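Cytochrome P450 (Picrophilus torridus, PDB 2RFB) probably acts as a haem-dependent monooxygenase, inserting one atom of molecular oxygen into organic substrates, in a thermoacidophilic archaeon. Local coordinates at residues N105-S108 / K109-I113; S146-L149 / E150-K153. All blocks are in the same frame, centred on the assembly; numbering follows the deposited sequence.

Interaction 1: residues N105-S108 / K109-I113; sequences NIIS and KILGI
Asn105 O accepts two donors that approach from the same face of its carbonyl plane, Lys109 N and the hydroxyl of Ser108, so that one carbonyl oxygen is gripped by a backbone and a side-chain bond. Lys109 N stands 3.2 Å from Asn105 O and tilts 25° out of that plane; Ser108 OG, 2.9 Å from Asn105 O, tilts 33°. The serine manages this because its OG lies between its own backbone N and carbonyl carbon (chi1 77°), which folds the hydroxyl back over the preceding turn. By contrast, Ile110 N meets Ile106 O in the carbonyl plane, at 3.0 Å. These bonds belong to the last turns of helix 101-111, which closes in a Schellman motif: Ile113 N reaches back to Ser108 O at 2.9 Å, and Gly112 N makes a weak bond to Lys109 O. Gly112 has positive phi, where a CB would press on the preceding carbonyl oxygen. The reversal brings Ile113 CB to 4.0 Å from Ser108 CB, and Phe121 of helix 118-129 packs on both residues. On other faces of the helix, branched side chains meet one turn apart at a slant. The CG2 branch of Ile106 touches Ile110 CD1 at 4.0 Å, with Leu300 packing on both, while Ile107 CD1 approaches Leu111 CG at 4.1 Å, where Ile186 of helix 175-206 packs on the pair.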
loop_
_atom_site.group_PDB
_atom_site.type_symbol
_atom_site.label_atom_id
_atom_site.label_comp_id
_atom_site.label_asym_id
_atom_site.label_seq_id
_atom_site.Cartn_x
_atom_site.Cartn_y
_atom_site.Cartn_z
ATOM N N ASN A 105 3.163 -3.745 13.235
ATOM C CA ASN A 105 3.361 -3.072 14.539
ATOM C C ASN A 105 2.983 -1.602 14.468
ATOM O O ASN A 105 2.346 -1.074 15.364
ATOM C CB ASN A 105 4.794 -3.187 14.983
ATOM C CG ASN A 105 5.053 -4.449 15.823
ATOM O OD1 ASN A 105 4.767 -4.473 17.017
ATOM N ND2 ASN A 105 5.620 -5.474 15.213
ATOM N N ILE A 106 3.358 -0.942 13.369
ATOM C CA ILE A 106 3.187 0.486 13.262
ATOM C C ILE A 106 1.699 0.784 13.175
ATOM O O ILE A 106 1.193 1.692 13.862
ATOM C CB ILE A 106 3.904 1.067 11.990
ATOM C CG1 ILE A 106 5.409 0.786 12.022
ATOM C CG2 ILE A 106 3.671 2.565 11.869
ATOM C CD1 ILE A 106 5.996 0.888 13.420
ATOM N N ILE A 107 1.002 0.001 12.357
ATOM C CA ILE A 107 -0.400 0.221 12.151
ATOM C C ILE A 107 -1.227 -0.064 13.410
ATOM O O ILE A 107 -2.154 0.691 13.740
ATOM C CB ILE A 107 -0.872 -0.473 10.855
ATOM C CG1 ILE A 107 -1.472 0.568 9.909
ATOM C CG2 ILE A 107 -1.796 -1.624 11.097
ATOM C CD1 ILE A 107 -2.870 0.902 10.188
ATOM N N SER A 108 -0.875 -1.085 14.182
ATOM C CA SER A 108 -1.576 -1.244 15.438
ATOM C C SER A 108 -1.371 -0.058 16.397
ATOM O O SER A 108 -2.264 0.254 17.227
ATOM C CB SER A 108 -1.154 -2.519 16.117
ATOM O OG SER A 108 0.111 -2.362 16.730
ATOM N N LYS A 109 -0.204 0.592 16.324
ATOM C CA LYS A 109 0.031 1.737 17.212
ATOM C C LYS A 109 -0.855 2.897 16.804
ATOM O O LYS A 109 -1.500 3.498 17.644
ATOM C CB LYS A 109 1.489 2.197 17.211
ATOM C CG LYS A 109 1.716 3.564 17.872
ATOM C CD LYS A 109 2.099 3.523 19.361
ATOM C CE LYS A 109 2.276 4.987 19.808
ATOM N NZ LYS A 109 3.013 5.263 21.082
ATOM N N ILE A 110 -0.853 3.201 15.512
ATOM C CA ILE A 110 -1.702 4.222 14.947
ATOM C C ILE A 110 -3.168 3.881 15.202
ATOM O O ILE A 110 -3.922 4.753 15.593
ATOM C CB ILE A 110 -1.387 4.425 13.428
ATOM C CG1 ILE A 110 -0.022 5.101 13.277
ATOM C CG2 ILE A 110 -2.454 5.267 12.721
ATOM C CD1 ILE A 110 0.542 5.119 11.861
ATOM N N LEU A 111 -3.586 2.627 15.025
ATOM C CA LEU A 111 -5.000 2.307 15.292
ATOM C C LEU A 111 -5.408 2.575 16.748
ATOM O O LEU A 111 -6.522 3.016 17.021
ATOM C CB LEU A 111 -5.362 0.878 14.905
ATOM C CG LEU A 111 -5.324 0.535 13.408
ATOM C CD1 LEU A 111 -5.337 -1.005 13.145
ATOM C CD2 LEU A 111 -6.398 1.267 12.647
ATOM N N GLY A 112 -4.482 2.324 17.663
ATOM C CA GLY A 112 -4.756 2.322 19.109
ATOM C C GLY A 112 -4.983 0.924 19.690
ATOM O O GLY A 112 -5.600 0.794 20.717
ATOM N N ILE A 113 -4.506 -0.134 19.037
ATOM C CA ILE A 113 -4.709 -1.463 19.581
ATOM C C ILE A 113 -3.886 -1.545 20.863
ATOM O O ILE A 113 -2.689 -1.267 20.842
ATOM C CB ILE A 113 -4.262 -2.585 18.592
ATOM C CG1 ILE A 113 -5.054 -2.546 17.277
ATOM C CG2 ILE A 113 -4.307 -3.971 19.274
ATOM C CD1 ILE A 113 -6.553 -2.893 17.417
#

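Interaction 2: residues S146-L149 / E150-K153; sequences SRLL and EIFK
Arg147 lays one face of its guanidinium group over the aliphatic root of Glu150, with NH1 3.4 Å from Glu150 CB, an i to i+3 contact on the outer side of an alpha-helix, within helix 136-153. Bends at chi2 and chi3 (-55° and -49°) curl the arginine chain back toward the following turn. Despite their opposite charges the two groups form no ion pair: Arg147 NH1 and Glu150 OE1 stay 5.9 Å apart, and the guanidinium and carboxylate planes are turned 68° from each other. The arginine instead forms a salt bridge through NE to Asp117, and its NH2 lies 3.7 Å from Ile151 CG1. With an alanine at this position Asp117 is likely to lose this cationic mate, and Glu150 CB and Ile151 CG1 their cover. The bend of Glu150 at chi2 brings its carboxylate back beside the main chain of Leu149, with OE1 3.7 Å from Leu149 C. The leucine's own side chain packs on Met175. Beneath these outer groups, Ile151 N bonds to Arg147 O at 3.0 Å. One residue on, Phe152 N bonds to Leu148 O, which also lies 3.1 Å from CD1 of the Phe152 ring.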
loop_
_atom_site.group_PDB
_atom_site.type_symbol
_atom_site.label_atom_id
_atom_site.label_comp_id
_atom_site.label_asym_id
_atom_site.label_seq_id
_atom_site.Cartn_x
_atom_site.Cartn_y
_atom_site.Cartn_z
ATOM N N SER A 146 -14.700 -9.301 18.653
ATOM C CA SER A 146 -15.076 -9.141 20.033
ATOM C C SER A 146 -14.187 -8.099 20.767
ATOM O O SER A 146 -14.709 -7.135 21.307
ATOM C CB SER A 146 -15.080 -10.478 20.718
ATOM O OG SER A 146 -15.569 -10.294 22.023
ATOM N N ARG A 147 -12.865 -8.256 20.767
ATOM C CA ARG A 147 -11.990 -7.255 21.403
ATOM C C ARG A 147 -12.189 -5.867 20.804
ATOM O O ARG A 147 -12.230 -4.878 21.527
ATOM C CB ARG A 147 -10.501 -7.627 21.321
ATOM C CG ARG A 147 -9.983 -8.541 22.416
ATOM C CD ARG A 147 -10.222 -8.024 23.860
ATOM N NE ARG A 147 -9.797 -6.630 24.041
ATOM C CZ ARG A 147 -10.246 -5.814 24.999
ATOM N NH1 ARG A 147 -11.145 -6.237 25.906
ATOM N NH2 ARG A 147 -9.786 -4.564 25.056
ATOM N N LEU A 148 -12.331 -5.804 19.490
ATOM C CA LEU A 148 -12.536 -4.529 18.807
ATOM C C LEU A 148 -13.674 -3.711 19.401
ATOM O O LEU A 148 -13.557 -2.493 19.559
ATOM C CB LEU A 148 -12.771 -4.732 17.307
ATOM C CG LEU A 148 -11.504 -4.922 16.468
ATOM C CD1 LEU A 148 -11.855 -5.077 14.998
ATOM C CD2 LEU A 148 -10.481 -3.760 16.649
ATOM N N LEU A 149 -14.769 -4.388 19.719
ATOM C CA LEU A 149 -15.938 -3.735 20.235
ATOM C C LEU A 149 -15.676 -3.184 21.629
ATOM O O LEU A 149 -16.156 -2.117 21.978
ATOM C CB LEU A 149 -17.131 -4.698 20.225
ATOM C CG LEU A 149 -17.645 -5.124 18.830
ATOM C CD1 LEU A 149 -18.840 -6.055 18.954
ATOM C CD2 LEU A 149 -18.000 -3.940 17.923
ATOM N N GLU A 150 -14.903 -3.910 22.424
ATOM C CA GLU A 150 -14.483 -3.405 23.726
ATOM C C GLU A 150 -13.606 -2.153 23.570
ATOM O O GLU A 150 -13.784 -1.183 24.275
ATOM C CB GLU A 150 -13.790 -4.510 24.537
ATOM C CG GLU A 150 -14.627 -5.188 25.685
ATOM C CD GLU A 150 -16.167 -5.048 25.576
ATOM O OE1 GLU A 150 -16.752 -5.312 24.490
ATOM O OE2 GLU A 150 -16.805 -4.704 26.613
ATOM N N ILE A 151 -12.702 -2.153 22.606
ATOM C CA ILE A 151 -11.793 -1.040 22.446
ATOM C C ILE A 151 -12.545 0.208 22.027
ATOM O O ILE A 151 -12.374 1.274 22.630
ATOM C CB ILE A 151 -10.721 -1.354 21.430
ATOM C CG1 ILE A 151 -9.869 -2.511 21.950
ATOM C CG2 ILE A 151 -9.884 -0.116 21.169
ATOM C CD1 ILE A 151 -9.297 -3.369 20.855
ATOM N N PHE A 152 -13.408 0.061 21.026
ATOM C CA PHE A 152 -14.260 1.157 20.586
ATOM C C PHE A 152 -14.954 1.898 21.726
ATOM O O PHE A 152 -15.277 3.081 21.594
ATOM C CB PHE A 152 -15.285 0.680 19.561
ATOM C CG PHE A 152 -14.790 0.735 18.153
ATOM C CD1 PHE A 152 -14.584 -0.425 17.427
ATOM C CD2 PHE A 152 -14.501 1.952 17.554
ATOM C CE1 PHE A 152 -14.114 -0.364 16.148
ATOM C CE2 PHE A 152 -14.023 2.010 16.263
ATOM C CZ PHE A 152 -13.829 0.857 15.566
ATOM N N LYS A 153 -15.177 1.220 22.849
ATOM C CA LYS A 153 -15.919 1.848 23.936
ATOM C C LYS A 153 -15.058 2.374 25.074
ATOM O O LYS A 153 -15.500 3.212 25.837
ATOM C CB LYS A 153 -17.099 0.983 24.392
ATOM C CG LYS A 153 -18.366 1.246 23.534
ATOM C CD LYS A 153 -19.660 0.735 24.203
ATOM C CE LYS A 153 -20.910 1.541 23.786
ATOM N NZ LYS A 153 -21.142 1.536 22.308
#

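In the fold
Interaction 1 comes first along the chain, at the end of helix 101-111, and interaction 2 follows in helix 136-153, with helix 118-129 between them. Their centres are 14 Å apart, and they touch where Ile113 CD1 packs against Leu148 CD2 at 4.1 Å. Both lean on helix 175-206, the long helix of the P450 fold that runs past the haem: Leu111 and Phe152 share Ile182 as a partner. Ile160 joins them again, bonding to the Leu111 backbone and packing on Ile151 and Phe152. The series runs outward: the Ile107 side chain comes within about 4 Å of the haem, whereas interaction 2 lies at the periphery, about 26 Å from the chain centre.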